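PDB 4GBA: DCN1-like protein 3 from Homo sapiens, which promotes cullin neddylation, helping to transfer NEDD8 from N-terminally acetylated NEDD8-conjugating E2 enzymes to cullin-RBX complexes. Local coordinates for residues L45-M56 / K95-F106; R30-D38 / I76-P84. All coordinates share one frame; numbering follows the deposited sequence.

In the fold
Both interactions lie in the DCUN1 (PONY) domain, their centres about 17 Å apart, and their segments alternate along the chain: 30-38, 45-56, 76-84, 95-106. Interaction 2 joins helix 25-34 to helix 76-89; interaction 1 joins the helices that follow each of these, 42-50 and 93-107. Leu47, on the face of helix 42-50 turned from interaction 1, links the two by packing on Phe31, Leu35, Ile79 and Phe83. Helix 42-50 is thus shared by one continuous apolar core. Interaction 1 sits near the centre of the chain and meets the acetylated E2 peptide, whereas interaction 2 lies about 18 Å from that centre, in the N-terminal part of the domain.

Interaction 1: residues L45-M56 / K95-F106; sequences LLLAWKFQAATM and KFKDLYRFTFQF
The pocket for the N-terminally acetylated E2 peptide is bordered here, where Leu45, Ala48 and Met56 gather round Phe106 and all four pack on a modified side chain of the peptide. The helical segments 45-50 and 95-106 run nearly at a right angle (92°). Met56 CG lies over one face of the Phe106 ring, 3.7 Å from its centroid, with SD farther above that face in a Met-aromatic contact. Ala48 CB meets Phe106 CZ at 3.6 Å, and Leu45 CD1 approaches Phe106 CD2.

Leu45 is a knob among Leu99, Phe102, Thr103 and Phe106; Trp49 fills the next hole, among Lys95, Asp98, Leu99 and Phe102. With CG anti to the backbone N (chi1 170°), the indole reaches across Leu99; Leu99 CA makes a CH-pi contact with the five-membered ring, and its CB lies over the same face. Trp49 NE1 donates to Asp98 OD2 at 2.8 Å in a nearly straight bond, close to the ring plane and on the anti side of the carboxylate. The Phe102 ring takes Trp49 CA over one face, 3.7 Å from its centroid, while Ala53 N comes to its edge.

Apart from this indole-carboxylate bond the side chains meet through apolar and CH-pi packing; the bond, with the packing round the ring, probably holds the indole's rotation, and the carboxylate probably polarises its N-H.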
loop_
_atom_site.group_PDB
_atom_site.type_symbol
_atom_site.label_atom_id
_atom_site.label_comp_id
_atom_site.label_asym_id
_atom_site.label_seq_id
_atom_site.Cartn_x
_atom_site.Cartn_y
_atom_site.Cartn_z
ATOM N N LEU A 45 4.634 3.222 -3.994
ATOM C CA LEU A 45 3.528 2.267 -4.026
ATOM C C LEU A 45 2.940 2.175 -5.462
ATOM O O LEU A 45 2.720 1.073 -5.980
ATOM C CB LEU A 45 2.448 2.640 -2.998
ATOM C CG LEU A 45 1.172 1.785 -2.994
ATOM C CD1 LEU A 45 1.442 0.360 -2.457
ATOM C CD2 LEU A 45 0.051 2.478 -2.208
ATOM N N LEU A 46 2.722 3.318 -6.115
ATOM C CA LEU A 46 2.203 3.315 -7.502
ATOM C C LEU A 46 3.134 2.580 -8.467
ATOM O O LEU A 46 2.687 1.797 -9.294
ATOM C CB LEU A 46 1.955 4.731 -8.012
ATOM C CG LEU A 46 0.887 5.537 -7.282
ATOM C CD1 LEU A 46 0.589 6.850 -8.020
ATOM C CD2 LEU A 46 -0.363 4.711 -7.148
ATOM N N LEU A 47 4.433 2.830 -8.341
ATOM C CA LEU A 47 5.438 2.137 -9.139
ATOM C C LEU A 47 5.362 0.632 -8.934
ATOM O O LEU A 47 5.279 -0.117 -9.902
ATOM C CB LEU A 47 6.835 2.642 -8.771
ATOM C CG LEU A 47 7.867 2.913 -9.862
ATOM C CD1 LEU A 47 7.234 3.587 -11.100
ATOM C CD2 LEU A 47 9.033 3.758 -9.297
ATOM N N ALA A 48 5.397 0.187 -7.676
ATOM C CA ALA A 48 5.300 -1.232 -7.352
ATOM C C ALA A 48 4.008 -1.823 -7.932
ATOM O O ALA A 48 3.997 -2.940 -8.443
ATOM C CB ALA A 48 5.358 -1.450 -5.821
ATOM N N TRP A 49 2.922 -1.061 -7.834
ATOM C CA TRP A 49 1.650 -1.446 -8.424
ATOM C C TRP A 49 1.795 -1.665 -9.946
ATOM O O TRP A 49 1.536 -2.759 -10.446
ATOM C CB TRP A 49 0.589 -0.386 -8.086
ATOM C CG TRP A 49 -0.736 -0.521 -8.834
ATOM C CD1 TRP A 49 -1.527 -1.631 -8.917
ATOM C CD2 TRP A 49 -1.423 0.516 -9.560
ATOM N NE1 TRP A 49 -2.661 -1.356 -9.645
ATOM C CE2 TRP A 49 -2.622 -0.050 -10.056
ATOM C CE3 TRP A 49 -1.137 1.861 -9.841
ATOM C CZ2 TRP A 49 -3.536 0.686 -10.825
ATOM C CZ3 TRP A 49 -2.046 2.595 -10.604
ATOM C CH2 TRP A 49 -3.232 2.001 -11.089
ATOM N N LYS A 50 2.236 -0.627 -10.658
ATOM C CA LYS A 50 2.526 -0.703 -12.099
ATOM C C LYS A 50 3.468 -1.856 -12.495
ATOM O O LYS A 50 3.292 -2.470 -13.546
ATOM C CB LYS A 50 3.110 0.626 -12.583
ATOM C CG LYS A 50 2.242 1.340 -13.552
ATOM C CD LYS A 50 0.856 1.510 -13.011
ATOM C CE LYS A 50 -0.058 2.063 -14.094
ATOM N NZ LYS A 50 0.089 1.255 -15.317
ATOM N N PHE A 51 4.472 -2.142 -11.660
ATOM C CA PHE A 51 5.408 -3.233 -11.951
ATOM C C PHE A 51 4.859 -4.571 -11.478
ATOM O O PHE A 51 5.483 -5.616 -11.683
ATOM C CB PHE A 51 6.772 -2.990 -11.291
ATOM C CG PHE A 51 7.531 -1.814 -11.857
ATOM C CD1 PHE A 51 6.960 -0.986 -12.814
ATOM C CD2 PHE A 51 8.819 -1.547 -11.437
ATOM C CE1 PHE A 51 7.654 0.091 -13.332
ATOM C CE2 PHE A 51 9.525 -0.477 -11.951
ATOM C CZ PHE A 51 8.940 0.343 -12.905
ATOM N N GLN A 52 3.702 -4.530 -10.818
ATOM C CA GLN A 52 3.069 -5.739 -10.286
ATOM C C GLN A 52 4.025 -6.556 -9.412
ATOM O O GLN A 52 4.179 -7.766 -9.623
ATOM C CB GLN A 52 2.574 -6.629 -11.432
ATOM C CG GLN A 52 1.695 -5.936 -12.454
ATOM C CD GLN A 52 1.030 -6.936 -13.382
ATOM O OE1 GLN A 52 1.412 -7.078 -14.546
ATOM N NE2 GLN A 52 0.043 -7.654 -12.858
ATOM N N ALA A 53 4.671 -5.902 -8.451
ATOM C CA ALA A 53 5.657 -6.572 -7.614
ATOM C C ALA A 53 5.034 -7.523 -6.557
ATOM O O ALA A 53 5.240 -8.750 -6.586
ATOM C CB ALA A 53 6.550 -5.550 -6.958
ATOM N N ALA A 54 4.287 -6.950 -5.625
ATOM C CA ALA A 54 3.676 -7.707 -4.518
ATOM C C ALA A 54 4.659 -8.286 -3.467
ATOM O O ALA A 54 4.234 -8.718 -2.382
ATOM C CB ALA A 54 2.720 -8.796 -5.054
ATOM N N THR A 55 5.954 -8.307 -3.788
ATOM C CA THR A 55 6.991 -8.552 -2.778
ATOM C C THR A 55 7.729 -7.254 -2.448
ATOM O O THR A 55 8.491 -6.755 -3.276
ATOM C CB THR A 55 8.044 -9.536 -3.286
ATOM O OG1 THR A 55 7.407 -10.578 -4.029
ATOM C CG2 THR A 55 8.850 -10.120 -2.121
ATOM N N MET A 56 7.514 -6.712 -1.251
ATOM C CA MET A 56 8.144 -5.447 -0.877
ATOM C C MET A 56 9.651 -5.484 -0.982
ATOM O O MET A 56 10.274 -6.449 -0.539
ATOM C CB MET A 56 7.786 -5.046 0.545
ATOM C CG MET A 56 6.625 -4.123 0.614
ATOM S SD MET A 56 6.418 -3.539 2.284
ATOM C CE MET A 56 4.747 -2.874 2.192
ATOM N N LYS A 95 -9.192 1.811 -11.470
ATOM C CA LYS A 95 -7.767 1.705 -11.180
ATOM C C LYS A 95 -7.534 1.693 -9.670
ATOM O O LYS A 95 -6.740 0.901 -9.159
ATOM C CB LYS A 95 -6.996 2.869 -11.808
ATOM C CG LYS A 95 -7.051 2.901 -13.334
ATOM C CD LYS A 95 -6.506 1.615 -13.925
ATOM C CE LYS A 95 -6.433 1.666 -15.455
ATOM N NZ LYS A 95 -5.171 2.281 -15.958
ATOM N N PHE A 96 -8.224 2.574 -8.954
ATOM C CA PHE A 96 -8.018 2.642 -7.528
ATOM C C PHE A 96 -8.388 1.334 -6.845
ATOM O O PHE A 96 -7.659 0.851 -5.982
ATOM C CB PHE A 96 -8.772 3.790 -6.876
ATOM C CG PHE A 96 -8.542 3.857 -5.399
ATOM C CD1 PHE A 96 -7.352 4.381 -4.894
ATOM C CD2 PHE A 96 -9.478 3.337 -4.509
ATOM C CE1 PHE A 96 -7.118 4.420 -3.515
ATOM C CE2 PHE A 96 -9.254 3.374 -3.124
ATOM C CZ PHE A 96 -8.074 3.910 -2.629
ATOM N N LYS A 97 -9.519 0.758 -7.225
ATOM C CA LYS A 97 -9.923 -0.524 -6.655
ATOM C C LYS A 97 -8.831 -1.547 -6.887
ATOM O O LYS A 97 -8.545 -2.358 -6.011
ATOM C CB LYS A 97 -11.254 -1.017 -7.246
ATOM C CG LYS A 97 -12.478 -0.388 -6.586
ATOM C CD LYS A 97 -13.741 -0.534 -7.431
ATOM C CE LYS A 97 -14.391 -1.901 -7.264
ATOM N NZ LYS A 97 -15.662 -1.997 -8.045
ATOM N N ASP A 98 -8.220 -1.503 -8.069
ATOM C CA ASP A 98 -7.163 -2.455 -8.396
ATOM C C ASP A 98 -5.902 -2.196 -7.562
ATOM O O ASP A 98 -5.290 -3.131 -7.049
ATOM C CB ASP A 98 -6.833 -2.442 -9.893
ATOM C CG ASP A 98 -5.814 -3.512 -10.275
ATOM O OD1 ASP A 98 -6.211 -4.693 -10.412
ATOM O OD2 ASP A 98 -4.616 -3.182 -10.435
ATOM N N LEU A 99 -5.526 -0.927 -7.440
ATOM C CA LEU A 99 -4.387 -0.537 -6.636
ATOM C C LEU A 99 -4.605 -0.949 -5.179
ATOM O O LEU A 99 -3.697 -1.478 -4.520
ATOM C CB LEU A 99 -4.176 0.974 -6.729
ATOM C CG LEU A 99 -3.322 1.570 -5.613
ATOM C CD1 LEU A 99 -1.867 1.149 -5.768
ATOM C CD2 LEU A 99 -3.470 3.073 -5.607
ATOM N N TYR A 100 -5.823 -0.703 -4.695
ATOM C CA TYR A 100 -6.253 -1.125 -3.360
ATOM C C TYR A 100 -6.146 -2.646 -3.115
ATOM O O TYR A 100 -5.677 -3.069 -2.051
ATOM C CB TYR A 100 -7.669 -0.614 -3.065
ATOM C CG TYR A 100 -8.108 -0.824 -1.628
ATOM C CD1 TYR A 100 -7.757 0.085 -0.633
ATOM C CD2 TYR A 100 -8.875 -1.928 -1.264
ATOM C CE1 TYR A 100 -8.147 -0.098 0.685
ATOM C CE2 TYR A 100 -9.277 -2.125 0.064
ATOM C CZ TYR A 100 -8.909 -1.207 1.030
ATOM O OH TYR A 100 -9.298 -1.395 2.342
ATOM N N ARG A 101 -6.563 -3.467 -4.079
ATOM C CA ARG A 101 -6.418 -4.919 -3.934
ATOM C C ARG A 101 -4.947 -5.348 -3.948
ATOM O O ARG A 101 -4.541 -6.206 -3.158
ATOM C CB ARG A 101 -7.207 -5.685 -5.010
ATOM C CG ARG A 101 -8.637 -5.181 -5.209
ATOM C CD ARG A 101 -9.431 -6.003 -6.259
ATOM N NE ARG A 101 -10.469 -6.812 -5.612
ATOM C CZ ARG A 101 -11.652 -7.120 -6.146
ATOM N NH1 ARG A 101 -11.977 -6.687 -7.364
ATOM N NH2 ARG A 101 -12.516 -7.861 -5.446
ATOM N N PHE A 102 -4.166 -4.764 -4.864
ATOM C CA PHE A 102 -2.721 -4.986 -4.961
ATOM C C PHE A 102 -2.001 -4.622 -3.652
ATOM O O PHE A 102 -1.059 -5.298 -3.248
ATOM C CB PHE A 102 -2.101 -4.166 -6.121
ATOM C CG PHE A 102 -0.591 -4.078 -6.054
ATOM C CD1 PHE A 102 0.205 -5.089 -6.582
ATOM C CD2 PHE A 102 0.031 -3.007 -5.416
ATOM C CE1 PHE A 102 1.587 -5.025 -6.500
ATOM C CE2 PHE A 102 1.414 -2.941 -5.331
ATOM C CZ PHE A 102 2.190 -3.954 -5.875
ATOM N N THR A 103 -2.433 -3.545 -3.009
ATOM C CA THR A 103 -1.738 -3.044 -1.824
ATOM C C THR A 103 -1.744 -4.078 -0.680
ATOM O O THR A 103 -0.783 -4.168 0.084
ATOM C CB THR A 103 -2.305 -1.668 -1.372
ATOM O OG1 THR A 103 -2.126 -0.706 -2.426
ATOM C CG2 THR A 103 -1.610 -1.166 -0.101
ATOM N N PHE A 104 -2.811 -4.879 -0.589
ATOM C CA PHE A 104 -2.871 -5.908 0.433
ATOM C C PHE A 104 -1.809 -6.979 0.174
ATOM O O PHE A 104 -1.031 -7.333 1.071
ATOM C CB PHE A 104 -4.264 -6.542 0.539
ATOM C CG PHE A 104 -4.326 -7.647 1.553
ATOM C CD1 PHE A 104 -4.661 -7.384 2.872
ATOM C CD2 PHE A 104 -3.981 -8.940 1.206
ATOM C CE1 PHE A 104 -4.679 -8.404 3.814
ATOM C CE2 PHE A 104 -3.993 -9.962 2.161
ATOM C CZ PHE A 104 -4.343 -9.692 3.452
ATOM N N GLN A 105 -1.784 -7.473 -1.063
ATOM C CA GLN A 105 -0.842 -8.499 -1.511
ATOM C C GLN A 105 0.616 -8.039 -1.373
ATOM O O GLN A 105 1.517 -8.816 -1.025
ATOM C CB GLN A 105 -1.137 -8.857 -2.981
ATOM C CG GLN A 105 -0.588 -10.211 -3.407
ATOM C CD GLN A 105 -1.025 -11.343 -2.462
ATOM O OE1 GLN A 105 -2.173 -11.382 -2.000
ATOM N NE2 GLN A 105 -0.098 -12.256 -2.160
ATOM N N PHE A 106 0.831 -6.762 -1.670
ATOM C CA PHE A 106 2.135 -6.127 -1.576
ATOM C C PHE A 106 2.632 -6.142 -0.125
ATOM O O PHE A 106 3.743 -6.599 0.151
ATOM C CB PHE A 106 2.029 -4.696 -2.118
ATOM C CG PHE A 106 3.354 -3.970 -2.234
ATOM C CD1 PHE A 106 4.401 -4.509 -2.972
ATOM C CD2 PHE A 106 3.528 -2.723 -1.643
ATOM C CE1 PHE A 106 5.612 -3.826 -3.089
ATOM C CE2 PHE A 106 4.732 -2.035 -1.757
ATOM C CZ PHE A 106 5.773 -2.589 -2.480
#

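Interaction 2: residues R30-D38 / I76-P84; sequences RFCNDLCVD and IDGICARFP
The side chains of Leu35 and Ile79 cross at about a right angle, with Leu35 CD2 set 3.8 Å from Ile79 CG2. The same methyl meets the sulfur of Cys80, at 3.7 Å from SG, and also touches Ile76 CD1, so that one branch of Leu35 packs against three side chains of helix 76-89. Its other branch, CD1, turns to the edge of the Phe83 ring near CZ and also lies over a face of its neighbour, the Phe31 ring.

Phe31 is directed at the opposing helix by a first torsion that leaves CG anti to the backbone N (chi1 178°). It and Ile79 come from opposite directions, and Ile79 CD1 meets the edge of the ring, 4.0 Å from Phe31 CZ. The side chains of Phe31 and Ile76 instead slide past each other in opposite directions, with Ile76 CD1 at 3.9 Å from Phe31 CE1.

Ile76 forks round Asp34: CD1 rests on Asp34 CB, while the other branch, CG2, lies 3.5 Å from Asp34 O. An alanine in its place is likely to open a gap beside Phe31 and Leu35 and leave Asp34 CB without its apolar cover. The carboxylate of Asp34 is held by Tyr15, whose ring also meets Phe31 edge-to-face.

Beyond Leu35 the chain leaves the helix in a Schellman motif at Cys36, where phi is positive (63°), and Val37 then brings CG2 to 4.2 Å from Phe83 CE2. No hydrogen bond joins the two segments. This is apolar packing of the helical segments 30-34 and 76-84, inclined at 67°, in the mostly helical N-terminal part of the DCUN1 domain, with Leu47 extending the core; the antiparallel strands 22-23 and 59-60 are consistent with a paired EF-hand-like arrangement, against which helix 76-89 packs.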
loop_
_atom_site.group_PDB
_atom_site.type_symbol
_atom_site.label_atom_id
_atom_site.label_comp_id
_atom_site.label_asym_id
_atom_site.label_seq_id
_atom_site.Cartn_x
_atom_site.Cartn_y
_atom_site.Cartn_z
ATOM N N ARG A 30 18.849 2.751 -3.635
ATOM C CA ARG A 30 19.507 3.594 -4.653
ATOM C C ARG A 30 18.532 4.033 -5.760
ATOM O O ARG A 30 18.558 5.179 -6.220
ATOM C CB ARG A 30 20.697 2.856 -5.277
ATOM C CG ARG A 30 21.873 2.604 -4.324
ATOM C CD ARG A 30 22.604 3.906 -3.911
ATOM N NE ARG A 30 21.884 4.660 -2.882
ATOM C CZ ARG A 30 22.114 5.939 -2.583
ATOM N NH1 ARG A 30 23.051 6.620 -3.237
ATOM N NH2 ARG A 30 21.397 6.541 -1.637
ATOM N N PHE A 31 17.677 3.109 -6.188
ATOM C CA PHE A 31 16.674 3.393 -7.212
ATOM C C PHE A 31 15.720 4.520 -6.775
ATOM O O PHE A 31 15.503 5.467 -7.520
ATOM C CB PHE A 31 15.942 2.091 -7.582
ATOM C CG PHE A 31 14.847 2.250 -8.594
ATOM C CD1 PHE A 31 15.131 2.598 -9.905
ATOM C CD2 PHE A 31 13.531 1.999 -8.249
ATOM C CE1 PHE A 31 14.117 2.727 -10.848
ATOM C CE2 PHE A 31 12.512 2.118 -9.198
ATOM C CZ PHE A 31 12.812 2.479 -10.495
ATOM N N CYS A 32 15.181 4.445 -5.563
ATOM C CA CYS A 32 14.357 5.540 -5.025
ATOM C C CYS A 32 15.160 6.825 -4.831
ATOM O O CYS A 32 14.653 7.936 -5.050
ATOM C CB CYS A 32 13.705 5.144 -3.692
ATOM S SG CYS A 32 12.560 3.740 -3.830
ATOM N N ASN A 33 16.407 6.679 -4.402
ATOM C CA ASN A 33 17.262 7.850 -4.272
ATOM C C ASN A 33 17.431 8.577 -5.614
ATOM O O ASN A 33 17.250 9.789 -5.688
ATOM C CB ASN A 33 18.618 7.485 -3.664
ATOM C CG ASN A 33 19.526 8.692 -3.515
ATOM O OD1 ASN A 33 19.257 9.586 -2.721
ATOM N ND2 ASN A 33 20.605 8.719 -4.277
ATOM N N ASP A 34 17.748 7.835 -6.673
ATOM C CA ASP A 34 17.863 8.432 -8.004
ATOM C C ASP A 34 16.562 9.069 -8.489
ATOM O O ASP A 34 16.578 10.119 -9.118
ATOM C CB ASP A 34 18.361 7.407 -9.013
ATOM C CG ASP A 34 19.807 7.022 -8.780
ATOM O OD1 ASP A 34 20.524 7.787 -8.098
ATOM O OD2 ASP A 34 20.233 5.968 -9.287
ATOM N N LEU A 35 15.434 8.433 -8.191
ATOM C CA LEU A 35 14.127 9.018 -8.489
ATOM C C LEU A 35 13.826 10.244 -7.628
ATOM O O LEU A 35 12.843 10.938 -7.871
ATOM C CB LEU A 35 13.029 7.981 -8.297
ATOM C CG LEU A 35 13.045 6.776 -9.233
ATOM C CD1 LEU A 35 12.070 5.738 -8.726
ATOM C CD2 LEU A 35 12.701 7.179 -10.666
ATOM N N CYS A 36 14.652 10.484 -6.604
ATOM C CA CYS A 36 14.455 11.613 -5.701
ATOM C C CYS A 36 13.150 11.487 -4.958
ATOM O O CYS A 36 12.402 12.457 -4.790
ATOM C CB CYS A 36 14.483 12.920 -6.483
ATOM S SG CYS A 36 16.138 13.271 -7.061
ATOM N N VAL A 37 12.901 10.274 -4.490
ATOM C CA VAL A 37 11.629 9.916 -3.899
ATOM C C VAL A 37 11.903 9.209 -2.567
ATOM O O VAL A 37 12.811 8.381 -2.474
ATOM C CB VAL A 37 10.831 9.021 -4.919
ATOM C CG1 VAL A 37 10.431 7.697 -4.339
ATOM C CG2 VAL A 37 9.638 9.781 -5.487
ATOM N N ASP A 38 11.157 9.552 -1.522
ATOM C CA ASP A 38 11.262 8.787 -0.287
ATOM C C ASP A 38 10.743 7.383 -0.601
ATOM O O ASP A 38 9.693 7.247 -1.214
ATOM C CB ASP A 38 10.467 9.447 0.851
ATOM C CG ASP A 38 10.577 8.680 2.173
ATOM O OD1 ASP A 38 10.925 9.289 3.220
ATOM O OD2 ASP A 38 10.300 7.461 2.172
ATOM N N ILE A 76 15.664 6.821 -15.549
ATOM C CA ILE A 76 15.256 7.486 -14.319
ATOM C C ILE A 76 14.408 8.725 -14.612
ATOM O O ILE A 76 13.357 8.949 -13.985
ATOM C CB ILE A 76 16.494 7.892 -13.474
ATOM C CG1 ILE A 76 17.162 6.653 -12.881
ATOM C CG2 ILE A 76 16.097 8.853 -12.373
ATOM C CD1 ILE A 76 16.250 5.875 -11.913
ATOM N N ASP A 77 14.863 9.529 -15.573
ATOM C CA ASP A 77 14.135 10.732 -15.962
ATOM C C ASP A 77 12.806 10.426 -16.638
ATOM O O ASP A 77 11.839 11.167 -16.472
ATOM C CB ASP A 77 14.999 11.639 -16.843
ATOM C CG ASP A 77 15.784 12.662 -16.030
ATOM O OD1 ASP A 77 16.049 12.416 -14.829
ATOM O OD2 ASP A 77 16.123 13.717 -16.592
ATOM N N GLY A 78 12.756 9.325 -17.380
ATOM C CA GLY A 78 11.528 8.905 -18.026
ATOM C C GLY A 78 10.482 8.475 -17.016
ATOM O O GLY A 78 9.315 8.830 -17.142
ATOM N N ILE A 79 10.900 7.701 -16.016
ATOM C CA ILE A 79 10.000 7.286 -14.947
ATOM C C ILE A 79 9.432 8.491 -14.203
ATOM O O ILE A 79 8.222 8.590 -14.017
ATOM C CB ILE A 79 10.688 6.312 -13.956
ATOM C CG1 ILE A 79 11.059 5.013 -14.669
ATOM C CG2 ILE A 79 9.761 6.004 -12.784
ATOM C CD1 ILE A 79 12.153 4.241 -14.046
ATOM N N CYS A 80 10.297 9.418 -13.793
ATOM C CA CYS A 80 9.830 10.602 -13.067
ATOM C C CYS A 80 8.790 11.371 -13.867
ATOM O O CYS A 80 7.816 11.865 -13.309
ATOM C CB CYS A 80 10.991 11.531 -12.675
ATOM S SG CYS A 80 12.143 10.790 -11.498
ATOM N N ALA A 81 8.995 11.463 -15.176
ATOM C CA ALA A 81 8.069 12.180 -16.042
ATOM C C ALA A 81 6.665 11.553 -16.057
ATOM O O ALA A 81 5.675 12.248 -16.310
ATOM C CB ALA A 81 8.630 12.265 -17.449
ATOM N N ARG A 82 6.579 10.248 -15.779
ATOM C CA ARG A 82 5.295 9.549 -15.773
ATOM C C ARG A 82 4.510 9.763 -14.487
ATOM O O ARG A 82 3.294 9.564 -14.468
ATOM C CB ARG A 82 5.475 8.044 -15.990
ATOM C CG ARG A 82 6.206 7.668 -17.268
ATOM C CD ARG A 82 5.608 8.331 -18.498
ATOM N NE ARG A 82 6.271 7.854 -19.711
ATOM C CZ ARG A 82 6.190 8.444 -20.901
ATOM N NH1 ARG A 82 5.471 9.551 -21.066
ATOM N NH2 ARG A 82 6.846 7.924 -21.923
ATOM N N PHE A 83 5.203 10.157 -13.418
ATOM C CA PHE A 83 4.592 10.225 -12.089
ATOM C C PHE A 83 3.259 10.951 -12.084
ATOM O O PHE A 83 2.266 10.394 -11.649
ATOM C CB PHE A 83 5.551 10.838 -11.072
ATOM C CG PHE A 83 6.518 9.845 -10.479
ATOM C CD1 PHE A 83 6.133 8.525 -10.266
ATOM C CD2 PHE A 83 7.805 10.227 -10.125
ATOM C CE1 PHE A 83 7.015 7.605 -9.708
ATOM C CE2 PHE A 83 8.691 9.307 -9.574
ATOM C CZ PHE A 83 8.295 7.991 -9.372
ATOM N N PRO A 84 3.218 12.184 -12.602
ATOM C CA PRO A 84 1.953 12.938 -12.575
ATOM C C PRO A 84 0.782 12.177 -13.214
ATOM O O PRO A 84 -0.343 12.257 -12.721
ATOM C CB PRO A 84 2.282 14.204 -13.376
ATOM C CG PRO A 84 3.786 14.350 -13.253
ATOM C CD PRO A 84 4.317 12.946 -13.224
#